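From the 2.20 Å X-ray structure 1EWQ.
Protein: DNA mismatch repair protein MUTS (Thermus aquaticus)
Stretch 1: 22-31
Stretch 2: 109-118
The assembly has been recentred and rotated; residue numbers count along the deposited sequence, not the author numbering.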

# COMPACT_ATOMS: atom_id res chain seq x y z
N GLU C 22 19.61 28.44 7.75
CA GLU C 22 20.29 28.32 9.04
C GLU C 22 19.63 27.25 9.90
O GLU C 22 20.31 26.37 10.44
CB GLU C 22 20.26 29.65 9.79
CG GLU C 22 21.42 29.85 10.74
CD GLU C 22 22.70 30.20 10.01
OE1 GLU C 22 22.73 31.26 9.33
OE2 GLU C 22 23.68 29.42 10.10
N LEU C 23 18.31 27.33 10.04
CA LEU C 23 17.55 26.37 10.83
C LEU C 23 17.60 24.99 10.20
O LEU C 23 17.84 23.99 10.88
CB LEU C 23 16.09 26.82 10.95
CG LEU C 23 15.81 28.15 11.66
CD1 LEU C 23 14.35 28.52 11.50
CD2 LEU C 23 16.17 28.02 13.13
N ARG C 24 17.38 24.94 8.89
CA ARG C 24 17.38 23.69 8.14
C ARG C 24 18.57 22.80 8.47
O ARG C 24 18.40 21.66 8.89
CB ARG C 24 17.37 23.98 6.64
CG ARG C 24 17.28 22.74 5.77
CD ARG C 24 17.78 23.04 4.38
NE ARG C 24 19.15 23.54 4.43
CZ ARG C 24 19.86 23.95 3.37
NH1 ARG C 24 19.32 23.93 2.16
NH2 ARG C 24 21.10 24.38 3.54
N ASP C 25 19.78 23.33 8.27
CA ASP C 25 21.00 22.57 8.53
C ASP C 25 21.11 22.06 9.96
O ASP C 25 21.83 21.10 10.22
CB ASP C 25 22.23 23.41 8.18
CG ASP C 25 22.34 23.68 6.69
OD1 ASP C 25 22.33 22.71 5.90
OD2 ASP C 25 22.44 24.87 6.30
N GLN C 26 20.40 22.70 10.88
CA GLN C 26 20.41 22.28 12.27
C GLN C 26 19.68 20.95 12.48
O GLN C 26 19.91 20.28 13.48
CB GLN C 26 19.76 23.35 13.15
CG GLN C 26 20.62 24.57 13.38
CD GLN C 26 19.90 25.66 14.14
OE1 GLN C 26 19.20 25.40 15.11
NE2 GLN C 26 20.08 26.90 13.69
N TYR C 27 18.81 20.58 11.54
CA TYR C 27 18.07 19.32 11.65
C TYR C 27 18.13 18.51 10.35
O TYR C 27 17.12 18.29 9.69
CB TYR C 27 16.62 19.59 12.03
CG TYR C 27 16.47 20.37 13.31
CD1 TYR C 27 16.49 21.77 13.31
CD2 TYR C 27 16.32 19.72 14.54
CE1 TYR C 27 16.37 22.49 14.49
CE2 TYR C 27 16.21 20.43 15.72
CZ TYR C 27 16.23 21.81 15.69
OH TYR C 27 16.11 22.52 16.87
N PRO C 28 19.33 18.05 9.98
CA PRO C 28 19.68 17.27 8.79
C PRO C 28 18.77 16.10 8.44
O PRO C 28 18.57 15.79 7.26
CB PRO C 28 21.10 16.80 9.10
CG PRO C 28 21.65 17.94 9.88
CD PRO C 28 20.53 18.26 10.82
N ASP C 29 18.21 15.43 9.44
CA ASP C 29 17.35 14.28 9.17
C ASP C 29 15.86 14.55 9.30
O ASP C 29 15.06 13.62 9.42
CB ASP C 29 17.74 13.13 10.10
CG ASP C 29 19.22 12.78 10.00
OD1 ASP C 29 19.69 12.48 8.87
OD2 ASP C 29 19.90 12.80 11.05
N TYR C 30 15.49 15.83 9.25
CA TYR C 30 14.09 16.21 9.34
C TYR C 30 13.73 17.05 8.13
O TYR C 30 14.59 17.70 7.53
CB TYR C 30 13.82 17.05 10.59
CG TYR C 30 14.08 16.35 11.90
CD1 TYR C 30 15.38 16.02 12.30
CD2 TYR C 30 13.03 16.00 12.74
CE1 TYR C 30 15.62 15.37 13.50
CE2 TYR C 30 13.26 15.35 13.95
CZ TYR C 30 14.55 15.04 14.31
OH TYR C 30 14.77 14.38 15.50
N LEU C 31 12.45 17.04 7.76
CA LEU C 31 11.99 17.87 6.67
C LEU C 31 11.52 19.11 7.39
O LEU C 31 10.57 19.05 8.18
CB LEU C 31 10.84 17.23 5.90
CG LEU C 31 10.34 18.10 4.73
CD1 LEU C 31 11.51 18.40 3.80
CD2 LEU C 31 9.23 17.39 3.98
N ARG C 109 10.96 36.73 14.00
CA ARG C 109 11.68 35.69 14.74
C ARG C 109 11.13 34.31 14.38
O ARG C 109 9.94 34.05 14.56
CB ARG C 109 11.55 35.90 16.25
CG ARG C 109 12.12 37.20 16.81
CD ARG C 109 11.85 37.31 18.32
NE ARG C 109 12.19 38.61 18.88
CZ ARG C 109 11.88 39.01 20.11
NH1 ARG C 109 11.22 38.19 20.92
NH2 ARG C 109 12.23 40.22 20.54
N ARG C 110 12.00 33.44 13.87
CA ARG C 110 11.59 32.09 13.52
C ARG C 110 12.55 31.05 14.09
O ARG C 110 13.77 31.16 13.95
CB ARG C 110 11.49 31.94 12.00
CG ARG C 110 10.39 32.81 11.44
CD ARG C 110 10.28 32.77 9.93
NE ARG C 110 9.43 33.88 9.50
CZ ARG C 110 9.12 34.14 8.24
NH1 ARG C 110 9.58 33.37 7.26
NH2 ARG C 110 8.35 35.18 7.96
N GLU C 111 11.96 30.06 14.75
CA GLU C 111 12.72 28.99 15.37
C GLU C 111 11.91 27.71 15.28
O GLU C 111 10.71 27.74 15.01
CB GLU C 111 12.97 29.31 16.85
CG GLU C 111 13.37 30.75 17.13
CD GLU C 111 13.31 31.09 18.61
OE1 GLU C 111 12.23 30.93 19.22
OE2 GLU C 111 14.34 31.52 19.17
N VAL C 112 12.57 26.58 15.50
CA VAL C 112 11.90 25.30 15.46
C VAL C 112 11.17 25.13 16.79
O VAL C 112 11.80 25.09 17.84
CB VAL C 112 12.91 24.16 15.27
CG1 VAL C 112 12.20 22.81 15.27
CG2 VAL C 112 13.66 24.35 13.95
N THR C 113 9.85 25.04 16.74
CA THR C 113 9.03 24.90 17.94
C THR C 113 8.85 23.45 18.39
O THR C 113 8.67 23.19 19.58
CB THR C 113 7.64 25.55 17.72
OG1 THR C 113 7.75 26.96 17.93
CG2 THR C 113 6.58 24.97 18.67
N GLN C 114 8.92 22.52 17.45
CA GLN C 114 8.75 21.12 17.80
C GLN C 114 9.09 20.22 16.64
O GLN C 114 9.07 20.64 15.48
CB GLN C 114 7.30 20.86 18.20
CG GLN C 114 6.30 21.42 17.22
CD GLN C 114 4.91 20.87 17.43
OE1 GLN C 114 3.94 21.36 16.84
NE2 GLN C 114 4.80 19.85 18.26
N LEU C 115 9.40 18.97 16.96
CA LEU C 115 9.72 17.98 15.96
C LEU C 115 8.58 16.98 15.96
O LEU C 115 7.99 16.70 17.01
CB LEU C 115 11.03 17.28 16.33
CG LEU C 115 12.24 18.20 16.53
CD1 LEU C 115 13.47 17.36 16.88
CD2 LEU C 115 12.50 19.00 15.26
N LEU C 116 8.24 16.46 14.79
CA LEU C 116 7.17 15.47 14.69
C LEU C 116 7.76 14.18 14.17
O LEU C 116 8.16 14.09 13.02
CB LEU C 116 6.06 15.94 13.76
CG LEU C 116 5.29 17.21 14.15
CD1 LEU C 116 4.13 17.41 13.19
CD2 LEU C 116 4.78 17.10 15.56
N THR C 117 7.85 13.19 15.05
CA THR C 117 8.38 11.89 14.68
C THR C 117 7.36 10.87 15.15
O THR C 117 6.69 11.06 16.14
CB THR C 117 9.77 11.66 15.32
OG1 THR C 117 9.63 11.40 16.72
CG2 THR C 117 10.65 12.89 15.11
N PRO C 118 7.25 9.75 14.43
CA PRO C 118 6.28 8.70 14.77
C PRO C 118 6.15 8.34 16.24
O PRO C 118 5.03 8.22 16.75
CB PRO C 118 6.72 7.53 13.89
CG PRO C 118 8.19 7.76 13.71
CD PRO C 118 8.27 9.25 13.49

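This is a small, apolar side-chain contact in which the end of a helix and the turn that follows it rest Leu 23, Tyr 27 and Tyr 30 against one strand and the residue just past it, with no hydrogen bond or salt bridge crossing between the two stretches. Together the two sides bury 368 Å², and the backbones stay well apart: the CA atoms of Leu 23 and Glu 111 lie 7.1 Å from each other, those of Tyr 30 and Leu 115 8.1 Å. Side chains fill that gap. Leu 23, Tyr 27 and Tyr 30 all direct their CA-to-CB bonds toward the second stretch, and Val 112, Leu 115 and Thr 117 point back toward them.

Leu 23, in the m,t rotamer, meets backbone more than side chain. Leu 23 CD1 lies 3.6 Å from Arg 110 O and 4.2 Å from Glu 111 CA. The side chains of Arg 110 and Glu 111 leave their CA atoms sideways and their ends lead away, so the charged groups take no part here.

Tyr 27 bridges two strand residues. Tyr 27 CE1 comes within 3.3 Å of Val 112 CG2, a tight approach for two carbons, while Tyr 27 CD2 lies 4.0 Å from Leu 115 CD2. CE1 and CD2 are on opposite sides of the ring, so the tyrosine spans the interval between the two aliphatic side chains; both methyls approach it obliquely.

Tyr 30 continues the contact to the end of the strand and onto Thr 117, which follows it. Leu 115 CD1 is 3.5 Å from Tyr 30 OH and 3.6 Å from Tyr 30 CE2, and Thr 117 CG2 is 3.8 Å from Tyr 30 CE2. Leu 115 thus touches both tyrosines, using CD2 for the closest approach to Tyr 27 and CD1 for that to Tyr 30. Thr 117 offers its methyl to the ring, while its OG1 is hydrogen-bonded to a residue elsewhere in the structure.

The backbone of the first stretch helps place the two rings. Tyr 27 N donates to Arg 24 O at 2.9 Å, and a type I turn from Tyr 27 to Tyr 30 is closed by Tyr 30 N donating to Tyr 27 O at 3.0 Å. Pro 28 and Asp 29 occupy the middle of this turn, out of reach of the second stretch, and Tyr 30, at its far end, again faces Leu 115. Within the first stretch, Arg 24, whose CA-to-CB bond points away from the second, forms a salt bridge with Asp 25, Arg 24 NH2 to Asp 25 OD2 at 3.1 Å.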